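Local coordinates for protein sulfotransferase (Alicyclobacillus acidocaldarius subsp. acidocaldarius, PDB 3RNL) that probably transfers sulfuryl groups to an acceptor, with a P-loop-type alpha/beta fold, and binds magnesium, at residues E136-E147 / P157-G165. Residues are numbered along the deposited sequence; the frame is centred on the assembly and turned at random. Where two conformers were deposited one is given.
Sequences ETLSFRESLAKE and PLWYYRAVG
Glu147 reaches across to the turn at Tyr161-Ala163 and grips its backbone with both carboxylate oxygens. Glu147 OE1 accepts from Arg162 N at 2.8 Å, and Glu147 OE2 takes Ala163 N on its syn lone pair at 2.9 Å, with an N-H...O angle of 159°. A glutamate suits the place because its chain, with CG anti to the backbone N (chi1 179°) and straight beyond, spans the gap to two successive amides. Water 2 extends the grip, donating to Glu147 OE1 and Leu144 O while accepting from Arg162 NH1. With an alanine here, the amides of Arg162 and Ala163 would probably lose their acceptors, and water 2 one of its anchors.

A second polar chain runs through hydroxyls: Tyr161 OH donates to Ser143 OG at 2.7 Å, and Ser143 OG in turn donates to Glu136 OE2 at 2.6 Å. Arg150, from helix 147-152, makes a salt bridge with Glu136 OE2 and a hydrogen bond with Ser143 OG, so the buried carboxylate probably keeps its charge. Glu136 OE2 also lies in the plane of the Trp159 ring, 3.7 Å from Trp159 CZ3 at its edge, while Trp159 NE1 bonds to Asp59.

Apolar packing centres on Tyr161, whose long flat ring can serve both hydroxyl and hydrophobic partners. Phe140 points its edge at one face, centroids 5.5 Å apart and planes at 76°, a T-shaped stack; Leu144 CD2 rests 3.7 Å from Tyr161 CB.

Away from the magnesium site, a side-chain carboxylate accepting from two successive backbone amides thus joins helix 140-145 to the loop before helix 167-178, a buried packing within the alpha-beta-alpha sandwich.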
# COMPACT_ATOMS: atom_id res chain seq x y z
N GLU A 136 -17.39 -10.73 -4.72
CA GLU A 136 -16.95 -12.00 -5.31
C GLU A 136 -17.72 -13.16 -4.70
O GLU A 136 -17.77 -13.28 -3.47
CB GLU A 136 -15.45 -12.19 -5.08
CG GLU A 136 -14.90 -13.52 -5.59
CD GLU A 136 -15.12 -13.71 -7.09
OE1 GLU A 136 -16.27 -13.98 -7.50
OE2 GLU A 136 -14.15 -13.57 -7.86
N THR A 137 -18.43 -13.93 -5.52
CA THR A 137 -19.05 -15.16 -5.03
C THR A 137 -18.32 -16.46 -5.38
O THR A 137 -18.69 -17.53 -4.91
CB THR A 137 -20.48 -15.27 -5.55
OG1 THR A 137 -20.45 -15.20 -6.98
CG2 THR A 137 -21.33 -14.13 -5.01
N LEU A 138 -17.29 -16.37 -6.22
CA LEU A 138 -16.54 -17.54 -6.68
C LEU A 138 -15.56 -18.03 -5.63
O LEU A 138 -15.21 -17.30 -4.70
CB LEU A 138 -15.78 -17.24 -7.98
CG LEU A 138 -16.63 -16.83 -9.19
CD1 LEU A 138 -15.73 -16.33 -10.31
CD2 LEU A 138 -17.50 -17.97 -9.66
N SER A 139 -15.11 -19.27 -5.78
CA SER A 139 -14.01 -19.77 -4.96
C SER A 139 -12.74 -18.99 -5.28
O SER A 139 -12.64 -18.34 -6.32
CB SER A 139 -13.76 -21.25 -5.26
OG SER A 139 -13.26 -21.42 -6.58
N PHE A 140 -11.78 -19.02 -4.37
CA PHE A 140 -10.50 -18.35 -4.60
C PHE A 140 -9.85 -18.94 -5.85
O PHE A 140 -9.26 -18.22 -6.65
CB PHE A 140 -9.61 -18.52 -3.37
CG PHE A 140 -8.25 -17.87 -3.50
CD1 PHE A 140 -8.12 -16.53 -3.83
CD2 PHE A 140 -7.10 -18.61 -3.25
CE1 PHE A 140 -6.85 -15.93 -3.93
CE2 PHE A 140 -5.84 -18.02 -3.35
CZ PHE A 140 -5.72 -16.68 -3.68
N ARG A 141 -9.96 -20.25 -6.02
CA ARG A 141 -9.34 -20.91 -7.17
C ARG A 141 -9.87 -20.32 -8.48
O ARG A 141 -9.09 -20.01 -9.40
CB ARG A 141 -9.59 -22.42 -7.13
CG ARG A 141 -8.76 -23.17 -8.14
CD ARG A 141 -9.11 -24.66 -8.15
NE ARG A 141 -8.84 -25.38 -6.90
CZ ARG A 141 -7.63 -25.77 -6.51
NH1 ARG A 141 -6.56 -25.47 -7.25
NH2 ARG A 141 -7.47 -26.46 -5.38
N GLU A 142 -11.19 -20.19 -8.57
CA GLU A 142 -11.85 -19.61 -9.74
C GLU A 142 -11.54 -18.13 -9.89
O GLU A 142 -11.36 -17.63 -11.00
CB GLU A 142 -13.36 -19.78 -9.65
CG GLU A 142 -13.84 -21.23 -9.72
CD GLU A 142 -15.33 -21.34 -9.46
OE1 GLU A 142 -15.76 -21.17 -8.29
OE2 GLU A 142 -16.08 -21.60 -10.43
N SER A 143 -11.49 -17.42 -8.77
CA SER A 143 -11.23 -15.98 -8.77
C SER A 143 -9.81 -15.70 -9.30
O SER A 143 -9.60 -14.76 -10.07
CB SER A 143 -11.43 -15.40 -7.36
OG SER A 143 -11.63 -13.98 -7.38
N LEU A 144 -8.85 -16.52 -8.89
CA LEU A 144 -7.48 -16.40 -9.38
C LEU A 144 -7.43 -16.55 -10.90
O LEU A 144 -6.70 -15.83 -11.59
CB LEU A 144 -6.59 -17.49 -8.77
CG LEU A 144 -6.01 -17.22 -7.39
CD1 LEU A 144 -5.43 -18.53 -6.83
CD2 LEU A 144 -4.93 -16.13 -7.45
N ALA A 145 -8.19 -17.51 -11.40
CA ALA A 145 -8.16 -17.85 -12.82
C ALA A 145 -8.73 -16.73 -13.69
O ALA A 145 -8.44 -16.66 -14.89
CB ALA A 145 -8.90 -19.16 -13.07
N LYS A 146 -9.55 -15.86 -13.09
CA LYS A 146 -10.14 -14.75 -13.83
C LYS A 146 -9.28 -13.49 -13.89
O LYS A 146 -9.68 -12.50 -14.50
CB LYS A 146 -11.51 -14.38 -13.25
CG LYS A 146 -12.58 -15.41 -13.57
CD LYS A 146 -13.97 -14.85 -13.34
CE LYS A 146 -15.04 -15.79 -13.89
NZ LYS A 146 -14.90 -15.99 -15.36
N GLU A 147 -8.11 -13.50 -13.24
CA GLU A 147 -7.37 -12.24 -13.11
C GLU A 147 -7.01 -11.59 -14.45
O GLU A 147 -7.23 -10.38 -14.63
CB GLU A 147 -6.10 -12.42 -12.27
CG GLU A 147 -5.30 -11.13 -12.16
CD GLU A 147 -4.10 -11.25 -11.23
OE1 GLU A 147 -4.02 -12.28 -10.52
OE2 GLU A 147 -3.26 -10.33 -11.22
N PRO A 157 -7.75 -2.66 -9.02
CA PRO A 157 -6.60 -3.53 -8.71
C PRO A 157 -6.79 -4.43 -7.49
O PRO A 157 -5.98 -5.34 -7.33
CB PRO A 157 -5.43 -2.55 -8.50
CG PRO A 157 -5.91 -1.23 -8.96
CD PRO A 157 -7.41 -1.23 -8.95
N LEU A 158 -7.80 -4.20 -6.66
CA LEU A 158 -8.05 -5.15 -5.56
C LEU A 158 -8.22 -6.56 -6.12
O LEU A 158 -7.88 -7.55 -5.46
CB LEU A 158 -9.27 -4.74 -4.73
CG LEU A 158 -9.54 -5.55 -3.46
CD1 LEU A 158 -8.30 -5.62 -2.55
CD2 LEU A 158 -10.73 -4.97 -2.70
N TRP A 159 -8.75 -6.64 -7.33
CA TRP A 159 -8.95 -7.93 -7.98
C TRP A 159 -7.66 -8.54 -8.54
O TRP A 159 -7.68 -9.70 -8.96
CB TRP A 159 -9.95 -7.82 -9.13
CG TRP A 159 -11.32 -7.31 -8.78
CD1 TRP A 159 -11.74 -6.00 -8.77
CD2 TRP A 159 -12.48 -8.10 -8.47
NE1 TRP A 159 -13.08 -5.93 -8.45
CE2 TRP A 159 -13.55 -7.21 -8.26
CE3 TRP A 159 -12.71 -9.47 -8.35
CZ2 TRP A 159 -14.84 -7.64 -7.93
CZ3 TRP A 159 -14.00 -9.91 -8.03
CH2 TRP A 159 -15.04 -9.00 -7.82
N TYR A 160 -6.54 -7.81 -8.57
CA TYR A 160 -5.44 -8.40 -9.31
C TYR A 160 -4.56 -9.06 -8.27
O TYR A 160 -3.56 -8.49 -7.81
CB TYR A 160 -4.60 -7.29 -9.96
CG TYR A 160 -5.29 -6.31 -10.90
CD1 TYR A 160 -6.61 -6.49 -11.33
CD2 TYR A 160 -4.61 -5.19 -11.37
CE1 TYR A 160 -7.22 -5.56 -12.19
CE2 TYR A 160 -5.20 -4.27 -12.21
CZ TYR A 160 -6.50 -4.45 -12.61
OH TYR A 160 -7.05 -3.50 -13.46
N TYR A 161 -4.77 -10.35 -8.10
CA TYR A 161 -4.17 -11.06 -6.98
C TYR A 161 -2.68 -11.14 -7.19
O TYR A 161 -1.89 -10.88 -6.28
CB TYR A 161 -4.75 -12.46 -6.89
CG TYR A 161 -6.21 -12.45 -6.56
CD1 TYR A 161 -6.68 -11.88 -5.39
CD2 TYR A 161 -7.14 -13.03 -7.42
CE1 TYR A 161 -8.03 -11.86 -5.08
CE2 TYR A 161 -8.49 -13.02 -7.13
CZ TYR A 161 -8.93 -12.44 -5.96
OH TYR A 161 -10.28 -12.44 -5.67
N ARG A 162 -2.30 -11.54 -8.40
CA ARG A 162 -0.89 -11.69 -8.75
C ARG A 162 -0.21 -10.35 -9.04
O ARG A 162 0.87 -10.08 -8.52
CB ARG A 162 -0.73 -12.64 -9.96
CG ARG A 162 -0.96 -14.12 -9.65
CD ARG A 162 -0.98 -14.95 -10.96
NE ARG A 162 -0.56 -16.34 -10.74
CZ ARG A 162 -1.39 -17.36 -10.54
NH1 ARG A 162 -2.70 -17.15 -10.52
NH2 ARG A 162 -0.92 -18.59 -10.36
N ALA A 163 -0.84 -9.51 -9.87
CA ALA A 163 -0.14 -8.33 -10.36
C ALA A 163 0.27 -7.41 -9.21
O ALA A 163 1.37 -6.85 -9.19
CB ALA A 163 -0.98 -7.57 -11.37
N VAL A 164 -0.62 -7.26 -8.24
CA VAL A 164 -0.36 -6.33 -7.13
C VAL A 164 0.72 -6.87 -6.18
O VAL A 164 1.40 -6.10 -5.49
CB VAL A 164 -1.69 -6.00 -6.40
CG1 VAL A 164 -1.44 -5.34 -5.05
CG2 VAL A 164 -2.54 -5.09 -7.30
N GLY A 165 0.89 -8.18 -6.16
CA GLY A 165 1.89 -8.81 -5.31
C GLY A 165 3.27 -8.91 -5.94
O GLY A 165 4.21 -9.37 -5.26
O HOH W 1 -9.23 -11.72 -10.26
O HOH W 2 -4.31 -14.83 -10.91